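Local atomic coordinates of EreC (Klebsiella pneumoniae, PDB entry 6XCQ), a protein that probably hydrolyses the lactone ester of macrolide antibiotics such as erythromycin, an activity linked to macrolide resistance. Residues 177-180 and 181-184; 210-213 and 214-218; 322-325 and 326-330; 380-383 and 384-388; 431-434 and 435-438. The protein carries 1 engineered substitution. All coordinates share one frame; numbering follows the deposited sequence.

Contact 1: residues 177-180 and 181-184; sequences IDHL and IKPH
The imidazole of H179 has the CB of K182 over one of its faces, with CD2 of H179 and CB of K182 4.4 Å apart. The other flat group is the carboxylate of D178: the side chains of D178 and I181 cross obliquely, OD2 of D178 3.3 Å from CG2 of I181. With CG of D178 anti to the backbone N (chi1 -175°), the acid is carried toward the isoleucine's CG2, and OD2 also forms a salt bridge with R228 of helix 212-231. I181 rests on the same R228 and on L225, so a branched apolar residue fills the seam while the acid meets the arginine's charge. Between helix 164-177 and helix 182-191 the chain makes a tight 3-10 link. N of I181 donates to O of D178 at 3.1 Å, and N of K182 to O of H179 at 3.0 Å; in these three-residue turns both donors stand above the carbonyl planes, away from the lone pairs. P183 suits the first helical turn, having no N-H to satisfy. O of L180 accepts a hydrogen bond from a water (3.1 Å), which in turn accepts one from N of H184. K182 turns its amine away to a salt bridge with D186. Backbone bonds and a water thus hold the corner itself, while the pairing with R228, outside it, probably keeps the D178 carboxylate ionised.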
# COMPACT_ATOMS: atom_id res chain seq x y z
N ILE A 177 -17.07 -10.22 -23.98
CA ILE A 177 -18.38 -9.97 -23.39
C ILE A 177 -19.09 -8.74 -23.95
O ILE A 177 -20.29 -8.59 -23.73
CB ILE A 177 -18.29 -9.86 -21.86
CG1 ILE A 177 -17.75 -8.49 -21.46
CG2 ILE A 177 -17.41 -10.97 -21.28
CD1 ILE A 177 -17.70 -8.25 -19.94
N ASP A 178 -18.37 -7.83 -24.62
CA ASP A 178 -19.02 -6.64 -25.16
C ASP A 178 -18.21 -6.10 -26.32
O ASP A 178 -17.65 -5.00 -26.27
CB ASP A 178 -19.22 -5.58 -24.05
CG ASP A 178 -20.02 -4.35 -24.53
OD1 ASP A 178 -20.88 -4.45 -25.44
OD2 ASP A 178 -19.80 -3.26 -24.00
N HIS A 179 -18.13 -6.89 -27.40
CA HIS A 179 -17.26 -6.54 -28.52
C HIS A 179 -17.64 -5.22 -29.17
O HIS A 179 -16.78 -4.58 -29.80
CB HIS A 179 -17.26 -7.66 -29.56
CG HIS A 179 -16.15 -7.55 -30.56
ND1 HIS A 179 -16.20 -6.69 -31.64
CD2 HIS A 179 -14.94 -8.17 -30.63
CE1 HIS A 179 -15.09 -6.80 -32.34
NE2 HIS A 179 -14.31 -7.69 -31.75
N LEU A 180 -18.89 -4.77 -29.00
CA LEU A 180 -19.34 -3.50 -29.57
C LEU A 180 -18.47 -2.33 -29.12
O LEU A 180 -18.37 -1.33 -29.83
CB LEU A 180 -20.79 -3.22 -29.17
CG LEU A 180 -21.86 -4.09 -29.84
CD1 LEU A 180 -23.21 -3.90 -29.15
CD2 LEU A 180 -21.93 -3.76 -31.32
N ILE A 181 -17.87 -2.40 -27.93
CA ILE A 181 -17.10 -1.28 -27.40
C ILE A 181 -15.60 -1.54 -27.48
O ILE A 181 -14.80 -0.76 -26.95
CB ILE A 181 -17.56 -0.92 -25.97
CG1 ILE A 181 -17.25 0.54 -25.65
CG2 ILE A 181 -16.96 -1.86 -24.92
CD1 ILE A 181 -18.28 1.51 -26.14
N LYS A 182 -15.19 -2.62 -28.15
CA LYS A 182 -13.76 -2.90 -28.30
C LYS A 182 -12.99 -1.85 -29.11
O LYS A 182 -11.82 -1.59 -28.76
CB LYS A 182 -13.58 -4.29 -28.93
CG LYS A 182 -12.14 -4.62 -29.31
CD LYS A 182 -11.63 -5.84 -28.57
CE LYS A 182 -10.45 -6.47 -29.29
NZ LYS A 182 -9.35 -5.50 -29.54
N PRO A 183 -13.52 -1.24 -30.17
CA PRO A 183 -12.75 -0.17 -30.83
C PRO A 183 -12.44 0.99 -29.89
O PRO A 183 -11.35 1.56 -29.92
CB PRO A 183 -13.66 0.27 -31.98
CG PRO A 183 -14.57 -0.87 -32.22
CD PRO A 183 -14.78 -1.53 -30.90
N HIS A 184 -13.41 1.33 -29.04
CA HIS A 184 -13.24 2.41 -28.07
C HIS A 184 -12.13 2.08 -27.07
O HIS A 184 -11.31 2.94 -26.75
CB HIS A 184 -14.59 2.65 -27.39
CG HIS A 184 -14.59 3.77 -26.39
ND1 HIS A 184 -14.91 5.07 -26.73
CD2 HIS A 184 -14.37 3.78 -25.06
CE1 HIS A 184 -14.85 5.83 -25.65
NE2 HIS A 184 -14.53 5.07 -24.62
O HOH W 1 -16.34 1.07 -29.84

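Contact 2: residues 210-213 and 214-218; sequences META and QQEKA
Q215 sends CG off beside its backbone N (chi1 -64°) and then runs on extended, which lays its methylene chain back against M210. Here helix 212-231 begins, with E211 as N-cap, and M210 and Q215 occupy the two positions that a hydrophobic staple would join; CB of M210 lies 3.9 Å from CG of Q215. A glutamine serves here because its aliphatic part does the packing while its amide NE2 reaches the O of W207. The bend at chi3 brings CE of M210 to 3.7 Å from CB of Q214, and the sulfur-bearing chain also touches S194 and I195. In the conformer described, Q214 has a nearly eclipsed first torsion (chi1 -10°) that directs OE1 of Q214 to N of E211 at 3.0 Å, with N of E211 in the plane of the Q214 amide, on a lone pair of OE1. This is the half of a capping box in which the third helical residue serves the N-cap amide; since Q214 was modelled in two conformers, the bond is doubtful as a permanent one. The acid of E211 bends away, so the other half of the box is not made. Regular helical bonds follow, from N of Q215 to O of E211 and from N of E216 to O of T212. Polar and small residues suit this surface turn, while A218 and K217 meet helix 182-191 at L188 and L191. T212 and E216 lie side by side pointing the same way, with CG2 of T212 3.8 Å from OE2 of E216.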
# COMPACT_ATOMS: atom_id res chain seq x y z
N MET A 210 1.47 15.02 -22.93
CA MET A 210 0.31 14.94 -23.81
C MET A 210 -0.38 16.30 -23.88
O MET A 210 -0.37 17.09 -22.94
CB MET A 210 -0.68 13.88 -23.30
CG MET A 210 -0.16 12.45 -23.30
SD MET A 210 -1.36 11.25 -22.67
CE MET A 210 -2.76 11.64 -23.71
N GLU A 211 -1.00 16.56 -25.03
CA GLU A 211 -1.85 17.73 -25.15
C GLU A 211 -3.04 17.60 -24.21
O GLU A 211 -3.53 16.51 -23.94
CB GLU A 211 -2.34 17.89 -26.59
CG GLU A 211 -1.25 18.35 -27.56
CD GLU A 211 -0.78 19.77 -27.26
OE1 GLU A 211 0.40 19.94 -26.89
OE2 GLU A 211 -1.59 20.71 -27.40
N THR A 212 -3.53 18.75 -23.72
CA THR A 212 -4.66 18.73 -22.80
C THR A 212 -5.87 18.05 -23.43
O THR A 212 -6.59 17.30 -22.76
CB THR A 212 -5.01 20.16 -22.38
OG1 THR A 212 -3.93 20.69 -21.60
CG2 THR A 212 -6.26 20.17 -21.53
N ALA A 213 -6.11 18.28 -24.73
CA ALA A 213 -7.28 17.69 -25.37
C ALA A 213 -7.19 16.17 -25.43
O ALA A 213 -8.20 15.49 -25.27
CB ALA A 213 -7.47 18.27 -26.77
N GLN A 214 -5.99 15.62 -25.66
CA GLN A 214 -5.89 14.16 -25.62
C GLN A 214 -6.05 13.62 -24.21
O GLN A 214 -6.59 12.52 -24.04
CB GLN A 214 -4.56 13.67 -26.20
CG GLN A 214 -3.73 14.71 -26.90
CD GLN A 214 -2.46 14.11 -27.48
OE1 GLN A 214 -1.35 14.45 -27.07
NE2 GLN A 214 -2.63 13.19 -28.42
N GLN A 215 -5.58 14.35 -23.19
CA GLN A 215 -5.82 13.93 -21.81
C GLN A 215 -7.31 13.86 -21.51
O GLN A 215 -7.81 12.87 -20.97
CB GLN A 215 -5.14 14.89 -20.83
CG GLN A 215 -3.60 14.94 -20.90
CD GLN A 215 -3.00 16.05 -20.03
OE1 GLN A 215 -3.68 17.01 -19.67
NE2 GLN A 215 -1.72 15.92 -19.70
N GLU A 216 -8.03 14.93 -21.84
CA GLU A 216 -9.45 14.99 -21.55
C GLU A 216 -10.24 14.02 -22.41
O GLU A 216 -11.22 13.43 -21.93
CB GLU A 216 -9.94 16.42 -21.72
CG GLU A 216 -9.53 17.25 -20.53
CD GLU A 216 -9.70 18.74 -20.73
OE1 GLU A 216 -9.99 19.17 -21.86
OE2 GLU A 216 -9.54 19.48 -19.73
N LYS A 217 -9.82 13.81 -23.66
CA LYS A 217 -10.43 12.77 -24.48
C LYS A 217 -10.26 11.39 -23.84
O LYS A 217 -11.17 10.56 -23.90
CB LYS A 217 -9.83 12.78 -25.88
CG LYS A 217 -10.37 11.68 -26.78
CD LYS A 217 -9.72 11.71 -28.15
CE LYS A 217 -10.19 12.92 -28.94
NZ LYS A 217 -11.65 12.83 -29.24
N ALA A 218 -9.10 11.13 -23.22
CA ALA A 218 -8.91 9.82 -22.59
C ALA A 218 -9.73 9.71 -21.32
O ALA A 218 -10.36 8.68 -21.06
CB ALA A 218 -7.43 9.57 -22.31

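Contact 3: residues 322-325 and 326-330; sequences TAVP and MGQHL
Van der Waals packing comes first: CG1 of V324, anti to the backbone N (chi1 175°), meets two helical side chains. It lies 3.5 Å from NE2 of H329 and 3.7 Å from OE1 of Q328, crossing both side chains at about a right angle, and its approach to the imidazole is oblique. The ring of P325 lies aslant Q328, CD of P325 3.8 Å from CB of Q328. That CB rests against CG and CD of the proline, and the extended chain carries OE1 of Q328 back to CD of P325 (3.5 Å) and to the valine.

Two approaches converge on O of P325, the N-cap residue joining the hairpin strand 320-323 to the short helix 326-330. N of Q328 comes to it at 3.0 Å, but the N-H bends so much that this backbone bond is weak. CD2 of H329 reaches the same oxygen of P325 at 3.4 Å, with the oxygen at the edge of the imidazole and near its plane, so that the ring's C-H faces a partly negative atom. A proline suits this place because it stiffens the turn into the helix and has no N-H to spend there. The N-H groups of V324 and M326 find partners outside, S279 and D282.

A water completes the polar set: it donates to O of V324 at 2.7 Å and stands very close to NE2 of H329. M326 and L330 pack against L303. The carbonyl at its edge and the water near NE2 probably help to set the histidine's rotation, and that shared water ties the strand end to the helix.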
# COMPACT_ATOMS: atom_id res chain seq x y z
N THR A 322 -3.40 18.78 3.97
CA THR A 322 -4.30 17.84 4.62
C THR A 322 -4.78 16.87 3.56
O THR A 322 -5.29 17.30 2.51
CB THR A 322 -5.50 18.56 5.27
OG1 THR A 322 -5.06 19.40 6.34
CG2 THR A 322 -6.51 17.55 5.82
N ALA A 323 -4.58 15.58 3.78
CA ALA A 323 -5.19 14.56 2.93
C ALA A 323 -5.90 13.54 3.82
O ALA A 323 -5.54 13.34 4.99
CB ALA A 323 -4.19 13.84 2.03
N VAL A 324 -6.93 12.94 3.26
CA VAL A 324 -7.67 11.88 3.93
C VAL A 324 -6.98 10.56 3.58
O VAL A 324 -6.87 10.24 2.39
CB VAL A 324 -9.14 11.88 3.48
CG1 VAL A 324 -9.87 10.69 4.07
CG2 VAL A 324 -9.80 13.18 3.87
N PRO A 325 -6.47 9.82 4.55
CA PRO A 325 -5.79 8.56 4.24
C PRO A 325 -6.78 7.42 4.05
O PRO A 325 -7.92 7.48 4.48
CB PRO A 325 -4.92 8.30 5.47
CG PRO A 325 -5.71 8.96 6.58
CD PRO A 325 -6.43 10.13 5.99
N MET A 326 -6.28 6.36 3.40
CA MET A 326 -7.06 5.13 3.26
C MET A 326 -7.65 4.68 4.60
O MET A 326 -8.83 4.33 4.69
CB MET A 326 -6.18 4.03 2.67
CG MET A 326 -6.84 2.65 2.68
SD MET A 326 -5.68 1.30 2.31
CE MET A 326 -4.62 1.34 3.76
N GLY A 327 -6.84 4.70 5.67
CA GLY A 327 -7.33 4.22 6.96
C GLY A 327 -8.53 4.99 7.49
O GLY A 327 -9.36 4.42 8.21
N GLN A 328 -8.64 6.28 7.17
CA GLN A 328 -9.77 7.05 7.67
C GLN A 328 -11.07 6.60 7.01
O GLN A 328 -12.13 6.58 7.66
CB GLN A 328 -9.55 8.56 7.45
CG GLN A 328 -10.65 9.46 8.06
CD GLN A 328 -10.31 10.96 8.07
OE1 GLN A 328 -9.24 11.37 7.62
NE2 GLN A 328 -11.23 11.77 8.60
N HIS A 329 -11.01 6.21 5.73
CA HIS A 329 -12.16 5.59 5.09
C HIS A 329 -12.50 4.26 5.75
O HIS A 329 -13.65 4.00 6.11
CB HIS A 329 -11.91 5.36 3.59
CG HIS A 329 -11.75 6.62 2.78
ND1 HIS A 329 -12.81 7.23 2.14
CD2 HIS A 329 -10.66 7.36 2.49
CE1 HIS A 329 -12.37 8.29 1.48
NE2 HIS A 329 -11.06 8.39 1.68
N LEU A 330 -11.50 3.39 5.91
CA LEU A 330 -11.74 2.07 6.48
C LEU A 330 -12.24 2.14 7.91
O LEU A 330 -13.05 1.30 8.33
CB LEU A 330 -10.46 1.24 6.42
CG LEU A 330 -9.98 0.90 5.01
CD1 LEU A 330 -8.66 0.10 5.11
CD2 LEU A 330 -11.08 0.12 4.25
O HOH W 2 -8.85 9.14 0.88

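Contact 4: residues 380-383 and 384-388; sequences EQYI and IDACG
E380 opens the run by receiving N of I384 on its backbone O at 3.0 Å, and CG1 of I384 is 3.3 Å from that same oxygen. The carboxylate of E380 turns the other way, to T344 and to the backbone N of R407, which explains a buried acid here. Q381 next makes a side-chain link one turn on: CG stands anti to the backbone N, the chain folds at chi2 (66°), and NE2 of Q381 reaches OD1 of D385 at 3.0 Å. The acceptor lies in the plane of the Q381 amide, yet the donor comes from above the carboxylate plane, the two flat groups being 37° apart. A polar pair, D385 exposed and Q381 partly so, suits the outer side of helix 379-387, whose inner side lies on strands 33-36 and 392-396 of the mixed sheet. Y382 follows, its side chain against T395 and M401, with CE2 of Y382 4.5 Å from CB of A386. I383, apolar and buried, packs on C393 and T395, while its O takes N of C387 at 2.8 Å and is approached weakly by N of G388 at 3.3 Å. C387 is disulfide-bonded to C393, and G388 is the first residue to leave helical angles, with a positive phi (82°) that its lack of a side chain permits.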
# COMPACT_ATOMS: atom_id res chain seq x y z
N GLU A 380 8.04 8.76 19.78
CA GLU A 380 9.36 8.20 20.03
C GLU A 380 9.81 8.44 21.47
O GLU A 380 10.43 7.56 22.09
CB GLU A 380 10.37 8.80 19.04
CG GLU A 380 10.15 8.33 17.58
CD GLU A 380 8.96 8.98 16.88
OE1 GLU A 380 8.54 10.09 17.30
OE2 GLU A 380 8.45 8.40 15.89
N GLN A 381 9.52 9.62 22.02
CA GLN A 381 9.95 9.89 23.39
C GLN A 381 9.16 9.05 24.37
O GLN A 381 9.71 8.57 25.38
CB GLN A 381 9.79 11.37 23.73
CG GLN A 381 10.28 11.69 25.14
CD GLN A 381 11.78 11.50 25.26
OE1 GLN A 381 12.55 12.10 24.53
NE2 GLN A 381 12.19 10.66 26.20
N TYR A 382 7.87 8.87 24.10
CA TYR A 382 7.03 8.00 24.92
C TYR A 382 7.58 6.59 24.96
O TYR A 382 7.64 5.96 26.02
CB TYR A 382 5.61 8.01 24.37
CG TYR A 382 4.60 7.17 25.13
CD1 TYR A 382 3.88 7.70 26.19
CD2 TYR A 382 4.35 5.86 24.75
CE1 TYR A 382 2.95 6.95 26.87
CE2 TYR A 382 3.42 5.09 25.42
CZ TYR A 382 2.72 5.64 26.47
OH TYR A 382 1.79 4.88 27.13
N ILE A 383 7.97 6.06 23.79
CA ILE A 383 8.62 4.75 23.73
C ILE A 383 9.86 4.73 24.61
O ILE A 383 10.09 3.78 25.37
CB ILE A 383 8.99 4.40 22.27
CG1 ILE A 383 7.72 4.21 21.43
CG2 ILE A 383 9.88 3.17 22.21
CD1 ILE A 383 6.85 3.09 21.89
N ILE A 384 10.68 5.78 24.52
CA ILE A 384 11.89 5.85 25.35
C ILE A 384 11.52 5.83 26.83
O ILE A 384 12.13 5.12 27.63
CB ILE A 384 12.73 7.09 25.00
CG1 ILE A 384 13.30 6.96 23.58
CG2 ILE A 384 13.86 7.25 25.98
CD1 ILE A 384 13.91 8.27 23.07
N ASP A 385 10.49 6.61 27.21
CA ASP A 385 10.06 6.66 28.61
C ASP A 385 9.42 5.36 29.07
O ASP A 385 9.53 5.00 30.25
CB ASP A 385 9.07 7.81 28.81
CG ASP A 385 9.67 9.17 28.53
OD1 ASP A 385 10.91 9.29 28.51
OD2 ASP A 385 8.90 10.13 28.32
N ALA A 386 8.74 4.65 28.18
CA ALA A 386 8.04 3.43 28.57
C ALA A 386 8.97 2.23 28.54
O ALA A 386 9.22 1.59 29.57
CB ALA A 386 6.84 3.20 27.64
N CYS A 387 9.50 1.94 27.35
CA CYS A 387 10.24 0.72 27.08
C CYS A 387 11.75 0.87 27.23
O CYS A 387 12.43 -0.14 27.37
CB CYS A 387 9.95 0.25 25.66
SG CYS A 387 8.41 -0.66 25.46
N GLY A 388 12.27 2.11 27.17
CA GLY A 388 13.70 2.32 27.01
C GLY A 388 14.12 2.20 25.55
O GLY A 388 13.29 2.12 24.63

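Contact 5: residues 431-434 and 435-438; sequences GKDG and LVDL
D433 grips the amide of L435 with OD1: N of L435 donates to OD1 of D433 at 3.0 Å in a nearly straight bond (174°), meeting the oxygen on its anti side, tilted from the carboxylate plane. This closes an Asx turn, and the same aspartate also starts the type I beta turn D433 to V436, in which N of V436 donates to O of D433 at 3.1 Å from above the carbonyl plane. Two successive donors are thus held by one residue, and a short acid suits the place because its single methylene brings OD1 just far enough. CG stands opposite the backbone N across chi1 (-171°), which swings the carboxylate over the turn. The other oxygen, OD2, binds OG of S134 on helix 126-146, which probably holds the carboxylate's rotation. The chain here is the C-terminal tail beyond strand 423-427, its last residue hydrogen-bonded through the terminal carboxylate to S365. Packing follows outward. L435 holds CG between its backbone N and carbonyl carbon (chi1 63°), which brings CG of L435 within 3.6 Å of OD1 of D433; the leucine rests on F129, S134 and I137. V436, branched and buried, lies on F71. G434 occupies the exposed corner at ordinary helical angles. Farther out, CG of K432 passes 4.4 Å from CB of V436, and closer in, CG2 of V436 sits 3.7 Å from CB of D433.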
# COMPACT_ATOMS: atom_id res chain seq x y z
N GLY A 431 17.73 1.21 9.06
CA GLY A 431 18.73 1.20 8.01
C GLY A 431 18.15 0.83 6.65
O GLY A 431 17.16 0.10 6.55
N LYS A 432 18.77 1.34 5.59
CA LYS A 432 18.28 1.05 4.25
C LYS A 432 18.37 -0.44 3.96
O LYS A 432 19.41 -1.07 4.18
CB LYS A 432 19.06 1.83 3.17
CG LYS A 432 18.60 1.45 1.76
CD LYS A 432 19.03 2.42 0.66
CE LYS A 432 20.53 2.49 0.52
NZ LYS A 432 21.14 1.14 0.43
N ASP A 433 17.26 -1.00 3.49
CA ASP A 433 17.22 -2.38 3.05
C ASP A 433 18.29 -2.63 1.98
O ASP A 433 18.37 -1.91 0.99
CB ASP A 433 15.82 -2.66 2.48
CG ASP A 433 15.58 -4.12 2.17
OD1 ASP A 433 16.52 -4.84 1.79
OD2 ASP A 433 14.40 -4.52 2.26
N GLY A 434 19.07 -3.69 2.18
CA GLY A 434 20.20 -4.01 1.32
C GLY A 434 19.86 -4.42 -0.10
O GLY A 434 20.75 -4.39 -0.97
N LEU A 435 18.62 -4.81 -0.38
CA LEU A 435 18.31 -5.12 -1.77
C LEU A 435 17.82 -3.90 -2.56
O LEU A 435 17.59 -4.02 -3.76
CB LEU A 435 17.27 -6.25 -1.90
CG LEU A 435 15.82 -6.31 -1.43
CD1 LEU A 435 14.94 -5.34 -2.19
CD2 LEU A 435 15.27 -7.73 -1.64
N VAL A 436 17.63 -2.75 -1.91
CA VAL A 436 17.10 -1.58 -2.59
C VAL A 436 18.19 -0.94 -3.43
O VAL A 436 19.27 -0.61 -2.93
CB VAL A 436 16.52 -0.59 -1.57
CG1 VAL A 436 16.12 0.71 -2.28
CG2 VAL A 436 15.32 -1.22 -0.89
N ASP A 437 17.89 -0.73 -4.72
CA ASP A 437 18.83 -0.36 -5.76
C ASP A 437 18.46 0.98 -6.40
O ASP A 437 18.33 1.06 -7.63
CB ASP A 437 18.84 -1.47 -6.83
CG ASP A 437 20.11 -1.49 -7.68
OD1 ASP A 437 21.07 -0.75 -7.38
OD2 ASP A 437 20.12 -2.26 -8.68
N LEU A 438 18.28 2.03 -5.61
CA LEU A 438 17.67 3.26 -6.15
C LEU A 438 18.47 4.55 -5.95
O LEU A 438 18.94 4.88 -4.85
CB LEU A 438 16.28 3.47 -5.54
CG LEU A 438 15.26 2.36 -5.75
CD1 LEU A 438 13.91 2.79 -5.21
CD2 LEU A 438 15.19 2.00 -7.22
OXT LEU A 438 18.63 5.32 -6.91

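Overall arrangement
Contacts 1 and 2 build one helical subregion from two ends: 177-184 starts helix 182-191 and leans on helix 212-231, whose beginning is 210-218 and which leans back on 182-191. They lie on the same side of the chain's centre, about 6 Å apart at nearest atoms, and opposite contact 4, which sits at the far edge of the mixed sheet. Contact 3 is nearest the centre, 13 Å from it, and has no exposed touching residue; its chemistry mixes methyl and proline packing with a weak bond and a water. Contact 2 is mostly polar at the surface, with buried M210 on the inner side. Contact 5 has no helix, and depends on one aspartate; contact 4 adds a disulfide.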